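Local atomic coordinates of uncharacterized protein (Leptotrichia buccalis, PDB entry 3T8K), a protein that is of unknown function but folds as a row of ankyrin-like helical hairpins, a scaffold that in many relatives mediates protein-protein binding. Residues Ala13-Phe26 against Arg47-Leu61. Sequence-based numbering, arbitrary orientation.
Sequences AAMLGTYEDFLELF and RNNNDEARYKISMFL
Phe60 pushes its ring, as a knob, into a hole lined by Tyr19, Phe22, Leu23 and Phe26. With its CG anti to the backbone N (chi1 173°), the ring reaches across to helix 19-28. Leu23 CD2 lies over one face, 3.9 Å from the Phe60 ring centroid, while the far edge of Phe60 is directed at the face of Phe26 in a T-shaped pair, the planes 86° apart. Phe22 meets the same ring obliquely, CE2 to Phe60 CD2 being 3.4 Å. One face of the Phe22 ring is covered by Ile57, whose CG2 stands 3.6 Å from the Phe22 ring centroid and almost on the ring normal, a CH-pi contact; Leu61 CD2 fills in at the edge. Tyr19 is sandwiched between Leu23 CG on one face and Lys56 CB on the other, so the aliphatic root of the lysine does the packing.

At the end of helix 10-16 and the turn after it, polar contacts take over. The buried amide of Asn48 spends both N-H groups on backbone carbonyls: ND2 donates to Ala14 O at 2.9 Å, from above the carbonyl plane, and to Gly17 O at 3.1 Å, within it. Its OD1 accepts from Asn50 N in an Asx turn and from a water shared with Leu16 O, fixing the amide's rotation. The pair illustrates a general principle: an aromatic knob joins two helices while one buried amide ties together the chain leading into them.

Helix segments 19-26 and 51-61 run at 37° to each other within the ankyrin-type fold; Val45 of helix 41-45 touches Ala14, Ile57 and Leu61, and helix 90-102 packs against Ser58 and Met59.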
loop_
_atom_site.group_PDB
_atom_site.type_symbol
_atom_site.label_atom_id
_atom_site.label_comp_id
_atom_site.label_asym_id
_atom_site.label_seq_id
_atom_site.Cartn_x
_atom_site.Cartn_y
_atom_site.Cartn_z
ATOM N N ALA A 13 -1.648 -8.736 -14.970
ATOM C CA ALA A 13 -1.743 -7.613 -15.894
ATOM C C ALA A 13 -2.543 -6.484 -15.261
ATOM O O ALA A 13 -2.198 -5.305 -15.409
ATOM C CB ALA A 13 -2.390 -8.059 -17.212
ATOM N N ALA A 14 -3.608 -6.851 -14.548
ATOM C CA ALA A 14 -4.523 -5.873 -13.957
ATOM C C ALA A 14 -3.837 -5.054 -12.879
ATOM O O ALA A 14 -4.135 -3.867 -12.704
ATOM C CB ALA A 14 -5.724 -6.567 -13.367
HETATM N N MSE A 15 -2.934 -5.692 -12.145
HETATM C CA MSE A 15 -2.282 -5.023 -11.026
HETATM C C MSE A 15 -1.016 -4.264 -11.413
HETATM O O MSE A 15 -0.649 -3.282 -10.762
HETATM C CB MSE A 15 -1.960 -6.042 -9.932
HETATM C CG MSE A 15 -1.423 -5.402 -8.671
HETATM SE SE MSE A 15 -1.798 -6.564 -7.174
HETATM C CE MSE A 15 -1.014 -8.181 -7.845
ATOM N N LEU A 16 -0.343 -4.720 -12.464
ATOM C CA LEU A 16 0.984 -4.209 -12.803
ATOM C C LEU A 16 1.076 -3.448 -14.133
ATOM O O LEU A 16 1.912 -2.559 -14.292
ATOM C CB LEU A 16 1.990 -5.365 -12.810
ATOM C CG LEU A 16 2.060 -6.152 -11.500
ATOM C CD1 LEU A 16 2.823 -7.471 -11.681
ATOM C CD2 LEU A 16 2.697 -5.295 -10.406
ATOM N N GLY A 17 0.231 -3.805 -15.091
ATOM C CA GLY A 17 0.375 -3.264 -16.429
ATOM C C GLY A 17 -0.448 -2.033 -16.752
ATOM O O GLY A 17 -1.093 -1.436 -15.900
ATOM N N THR A 18 -0.406 -1.645 -18.020
ATOM C CA THR A 18 -1.243 -0.570 -18.511
ATOM C C THR A 18 -2.622 -1.127 -18.832
ATOM O O THR A 18 -2.836 -2.349 -18.820
ATOM C CB THR A 18 -0.656 0.030 -19.793
ATOM O OG1 THR A 18 -0.524 -1.005 -20.786
ATOM C CG2 THR A 18 0.713 0.621 -19.527
ATOM N N TYR A 19 -3.549 -0.231 -19.152
ATOM C CA TYR A 19 -4.864 -0.638 -19.619
ATOM C C TYR A 19 -4.693 -1.545 -20.838
ATOM O O TYR A 19 -5.339 -2.595 -20.955
ATOM C CB TYR A 19 -5.681 0.601 -19.994
ATOM C CG TYR A 19 -7.039 0.302 -20.598
ATOM C CD1 TYR A 19 -7.980 -0.452 -19.909
ATOM C CD2 TYR A 19 -7.390 0.806 -21.841
ATOM C CE1 TYR A 19 -9.220 -0.723 -20.459
ATOM C CE2 TYR A 19 -8.628 0.549 -22.393
ATOM C CZ TYR A 19 -9.539 -0.216 -21.699
ATOM O OH TYR A 19 -10.774 -0.476 -22.257
ATOM N N GLU A 20 -3.808 -1.141 -21.741
ATOM C CA GLU A 20 -3.567 -1.912 -22.968
ATOM C C GLU A 20 -3.017 -3.312 -22.682
ATOM O O GLU A 20 -3.398 -4.289 -23.346
ATOM C CB GLU A 20 -2.616 -1.162 -23.902
ATOM C CG GLU A 20 -3.231 0.068 -24.556
ATOM C CD GLU A 20 -3.480 1.202 -23.572
ATOM O OE1 GLU A 20 -2.733 1.314 -22.572
ATOM O OE2 GLU A 20 -4.428 1.984 -23.802
ATOM N N ASP A 21 -2.106 -3.404 -21.716
ATOM C CA ASP A 21 -1.568 -4.696 -21.291
ATOM C C ASP A 21 -2.689 -5.580 -20.766
ATOM O O ASP A 21 -2.769 -6.773 -21.088
ATOM C CB ASP A 21 -0.547 -4.533 -20.162
ATOM C CG ASP A 21 0.747 -3.879 -20.612
ATOM O OD1 ASP A 21 1.085 -3.944 -21.812
ATOM O OD2 ASP A 21 1.432 -3.293 -19.741
ATOM N N PHE A 22 -3.535 -4.991 -19.927
ATOM C CA PHE A 22 -4.646 -5.720 -19.332
ATOM C C PHE A 22 -5.592 -6.229 -20.403
ATOM O O PHE A 22 -6.043 -7.374 -20.343
ATOM C CB PHE A 22 -5.428 -4.861 -18.334
ATOM C CG PHE A 22 -6.819 -5.367 -18.091
ATOM C CD1 PHE A 22 -7.052 -6.378 -17.174
ATOM C CD2 PHE A 22 -7.889 -4.866 -18.816
ATOM C CE1 PHE A 22 -8.335 -6.868 -16.975
ATOM C CE2 PHE A 22 -9.168 -5.352 -18.613
ATOM C CZ PHE A 22 -9.385 -6.359 -17.695
ATOM N N LEU A 23 -5.909 -5.376 -21.375
ATOM C CA LEU A 23 -6.749 -5.792 -22.498
ATOM C C LEU A 23 -6.166 -6.985 -23.237
ATOM O O LEU A 23 -6.896 -7.915 -23.582
ATOM C CB LEU A 23 -6.964 -4.651 -23.492
ATOM C CG LEU A 23 -7.893 -3.498 -23.108
ATOM C CD1 LEU A 23 -8.143 -2.624 -24.333
ATOM C CD2 LEU A 23 -9.206 -4.015 -22.545
ATOM N N GLU A 24 -4.860 -6.956 -23.494
ATOM C CA GLU A 24 -4.206 -8.063 -24.178
ATOM C C GLU A 24 -4.468 -9.364 -23.425
ATOM O O GLU A 24 -4.820 -10.367 -24.035
ATOM C CB GLU A 24 -2.699 -7.851 -24.293
ATOM C CG GLU A 24 -2.265 -6.757 -25.247
ATOM C CD GLU A 24 -0.875 -7.021 -25.809
ATOM O OE1 GLU A 24 -0.665 -8.119 -26.377
ATOM O OE2 GLU A 24 0.007 -6.139 -25.672
ATOM N N LEU A 25 -4.301 -9.340 -22.100
ATOM C CA LEU A 25 -4.478 -10.553 -21.303
ATOM C C LEU A 25 -5.932 -10.991 -21.246
ATOM O O LEU A 25 -6.228 -12.184 -21.311
ATOM C CB LEU A 25 -3.950 -10.373 -19.870
ATOM C CG LEU A 25 -2.589 -11.014 -19.563
ATOM C CD1 LEU A 25 -2.638 -12.562 -19.652
ATOM C CD2 LEU A 25 -1.520 -10.422 -20.486
ATOM N N PHE A 26 -6.831 -10.029 -21.079
ATOM C CA PHE A 26 -8.250 -10.342 -20.963
ATOM C C PHE A 26 -8.733 -11.048 -22.223
ATOM O O PHE A 26 -9.501 -12.016 -22.163
ATOM C CB PHE A 26 -9.047 -9.055 -20.744
ATOM C CG PHE A 26 -10.509 -9.283 -20.483
ATOM C CD1 PHE A 26 -10.947 -9.713 -19.240
ATOM C CD2 PHE A 26 -11.452 -9.026 -21.468
ATOM C CE1 PHE A 26 -12.298 -9.907 -18.987
ATOM C CE2 PHE A 26 -12.801 -9.224 -21.224
ATOM C CZ PHE A 26 -13.224 -9.663 -19.981
ATOM N N ARG A 47 -5.123 -2.080 -6.840
ATOM C CA ARG A 47 -3.770 -2.038 -6.301
ATOM C C ARG A 47 -2.742 -1.596 -7.332
ATOM O O ARG A 47 -1.561 -1.424 -7.017
ATOM C CB ARG A 47 -3.403 -3.384 -5.672
ATOM C CG ARG A 47 -4.206 -3.657 -4.410
ATOM C CD ARG A 47 -3.855 -4.980 -3.772
ATOM N NE ARG A 47 -4.459 -6.094 -4.495
ATOM C CZ ARG A 47 -4.416 -7.362 -4.095
ATOM N NH1 ARG A 47 -3.795 -7.685 -2.966
ATOM N NH2 ARG A 47 -4.997 -8.308 -4.822
ATOM N N ASN A 48 -3.195 -1.389 -8.563
ATOM C CA ASN A 48 -2.332 -0.834 -9.600
ATOM C C ASN A 48 -1.878 0.585 -9.221
ATOM O O ASN A 48 -2.703 1.489 -9.039
ATOM C CB ASN A 48 -3.072 -0.826 -10.940
ATOM C CG ASN A 48 -2.139 -0.752 -12.131
ATOM O OD1 ASN A 48 -1.209 0.058 -12.162
ATOM N ND2 ASN A 48 -2.393 -1.597 -13.134
ATOM N N ASN A 49 -0.563 0.772 -9.114
ATOM C CA ASN A 49 0.020 2.088 -8.824
ATOM C C ASN A 49 -0.112 3.127 -9.946
ATOM O O ASN A 49 0.222 4.306 -9.759
ATOM C CB ASN A 49 1.501 1.932 -8.472
ATOM C CG ASN A 49 1.718 1.122 -7.210
ATOM O OD1 ASN A 49 1.025 1.315 -6.210
ATOM N ND2 ASN A 49 2.677 0.201 -7.251
ATOM N N ASN A 50 -0.566 2.680 -11.113
ATOM C CA ASN A 50 -0.777 3.550 -12.261
ATOM C C ASN A 50 -2.221 4.059 -12.227
ATOM O O ASN A 50 -3.152 3.285 -12.437
ATOM C CB ASN A 50 -0.501 2.763 -13.556
ATOM C CG ASN A 50 -0.558 3.630 -14.813
ATOM O OD1 ASN A 50 -1.412 4.498 -14.953
ATOM N ND2 ASN A 50 0.349 3.368 -15.746
ATOM N N ASP A 51 -2.403 5.350 -11.938
ATOM C CA ASP A 51 -3.745 5.917 -11.769
ATOM C C ASP A 51 -4.597 5.751 -13.018
ATOM O O ASP A 51 -5.773 5.393 -12.937
ATOM C CB ASP A 51 -3.680 7.414 -11.427
ATOM C CG ASP A 51 -3.230 7.680 -9.999
ATOM O OD1 ASP A 51 -3.300 6.757 -9.160
ATOM O OD2 ASP A 51 -2.818 8.831 -9.718
ATOM N N GLU A 52 -4.009 6.055 -14.167
ATOM C CA GLU A 52 -4.714 5.950 -15.443
ATOM C C GLU A 52 -5.118 4.501 -15.729
ATOM O O GLU A 52 -6.263 4.224 -16.092
ATOM C CB GLU A 52 -3.848 6.494 -16.577
ATOM C CG GLU A 52 -4.532 6.460 -17.932
ATOM C CD GLU A 52 -3.589 6.804 -19.068
ATOM O OE1 GLU A 52 -2.391 7.039 -18.801
ATOM O OE2 GLU A 52 -4.045 6.834 -20.230
ATOM N N ALA A 53 -4.172 3.584 -15.555
ATOM C CA ALA A 53 -4.464 2.161 -15.687
ATOM C C ALA A 53 -5.532 1.726 -14.680
ATOM O O ALA A 53 -6.495 1.060 -15.045
ATOM C CB ALA A 53 -3.191 1.339 -15.518
ATOM N N ARG A 54 -5.373 2.118 -13.414
ATOM C CA ARG A 54 -6.317 1.719 -12.373
ATOM C C ARG A 54 -7.742 2.097 -12.740
ATOM O O ARG A 54 -8.678 1.319 -12.552
ATOM C CB ARG A 54 -5.961 2.375 -11.030
ATOM C CG ARG A 54 -6.761 1.831 -9.860
ATOM C CD ARG A 54 -6.721 2.767 -8.629
ATOM N NE ARG A 54 -7.355 4.056 -8.918
ATOM C CZ ARG A 54 -7.818 4.901 -7.996
ATOM N NH1 ARG A 54 -7.727 4.606 -6.707
ATOM N NH2 ARG A 54 -8.379 6.043 -8.364
ATOM N N TYR A 55 -7.906 3.322 -13.226
ATOM C CA TYR A 55 -9.223 3.824 -13.579
ATOM C C TYR A 55 -9.770 3.161 -14.846
ATOM O O TYR A 55 -10.885 2.645 -14.838
ATOM C CB TYR A 55 -9.192 5.349 -13.729
ATOM C CG TYR A 55 -10.532 5.957 -14.075
ATOM C CD1 TYR A 55 -11.456 6.257 -13.081
ATOM C CD2 TYR A 55 -10.872 6.234 -15.395
ATOM C CE1 TYR A 55 -12.685 6.814 -13.390
ATOM C CE2 TYR A 55 -12.100 6.793 -15.714
ATOM C CZ TYR A 55 -13.001 7.080 -14.708
ATOM O OH TYR A 55 -14.222 7.638 -15.015
ATOM N N LYS A 56 -8.988 3.172 -15.925
ATOM C CA LYS A 56 -9.450 2.624 -17.204
ATOM C C LYS A 56 -9.796 1.137 -17.095
ATOM O O LYS A 56 -10.829 0.691 -17.602
ATOM C CB LYS A 56 -8.404 2.840 -18.301
ATOM C CG LYS A 56 -8.299 4.274 -18.789
ATOM C CD LYS A 56 -7.162 4.436 -19.783
ATOM C CE LYS A 56 -7.083 5.866 -20.303
ATOM N NZ LYS A 56 -5.997 6.023 -21.315
ATOM N N ILE A 57 -8.930 0.370 -16.437
ATOM C CA ILE A 57 -9.183 -1.060 -16.252
ATOM C C ILE A 57 -10.389 -1.282 -15.347
ATOM O O ILE A 57 -11.179 -2.204 -15.559
ATOM C CB ILE A 57 -7.955 -1.781 -15.647
ATOM C CG1 ILE A 57 -6.743 -1.614 -16.566
ATOM C CG2 ILE A 57 -8.263 -3.250 -15.390
ATOM C CD1 ILE A 57 -5.434 -2.094 -15.964
ATOM N N SER A 58 -10.526 -0.441 -14.319
ATOM C CA SER A 58 -11.646 -0.587 -13.399
ATOM C C SER A 58 -12.962 -0.359 -14.121
ATOM O O SER A 58 -13.903 -1.141 -13.977
ATOM C CB SER A 58 -11.532 0.391 -12.222
ATOM O OG SER A 58 -10.591 -0.068 -11.270
HETATM N N MSE A 59 -13.023 0.729 -14.884
HETATM C CA MSE A 59 -14.229 1.066 -15.639
HETATM C C MSE A 59 -14.565 0.006 -16.677
HETATM O O MSE A 59 -15.732 -0.312 -16.899
HETATM C CB MSE A 59 -14.074 2.426 -16.307
HETATM C CG MSE A 59 -13.907 3.563 -15.316
HETATM SE SE MSE A 59 -15.530 3.927 -14.266
HETATM C CE MSE A 59 -15.671 2.327 -13.177
ATOM N N PHE A 60 -13.536 -0.537 -17.313
ATOM C CA PHE A 60 -13.742 -1.586 -18.302
ATOM C C PHE A 60 -14.413 -2.799 -17.658
ATOM O O PHE A 60 -15.424 -3.296 -18.156
ATOM C CB PHE A 60 -12.413 -1.975 -18.943
ATOM C CG PHE A 60 -12.503 -3.178 -19.855
ATOM C CD1 PHE A 60 -12.768 -3.022 -21.204
ATOM C CD2 PHE A 60 -12.326 -4.455 -19.354
ATOM C CE1 PHE A 60 -12.849 -4.125 -22.050
ATOM C CE2 PHE A 60 -12.405 -5.565 -20.190
ATOM C CZ PHE A 60 -12.670 -5.398 -21.542
ATOM N N LEU A 61 -13.854 -3.259 -16.544
ATOM C CA LEU A 61 -14.373 -4.431 -15.839
ATOM C C LEU A 61 -15.745 -4.199 -15.241
ATOM O O LEU A 61 -16.620 -5.052 -15.343
ATOM C CB LEU A 61 -13.411 -4.872 -14.733
ATOM C CG LEU A 61 -12.140 -5.535 -15.266
ATOM C CD1 LEU A 61 -11.139 -5.764 -14.151
ATOM C CD2 LEU A 61 -12.479 -6.840 -15.975
HETATM O O HOH W 1 1.125 -1.491 -9.859
HETATM O O HOH W 2 1.211 -0.069 -13.270
#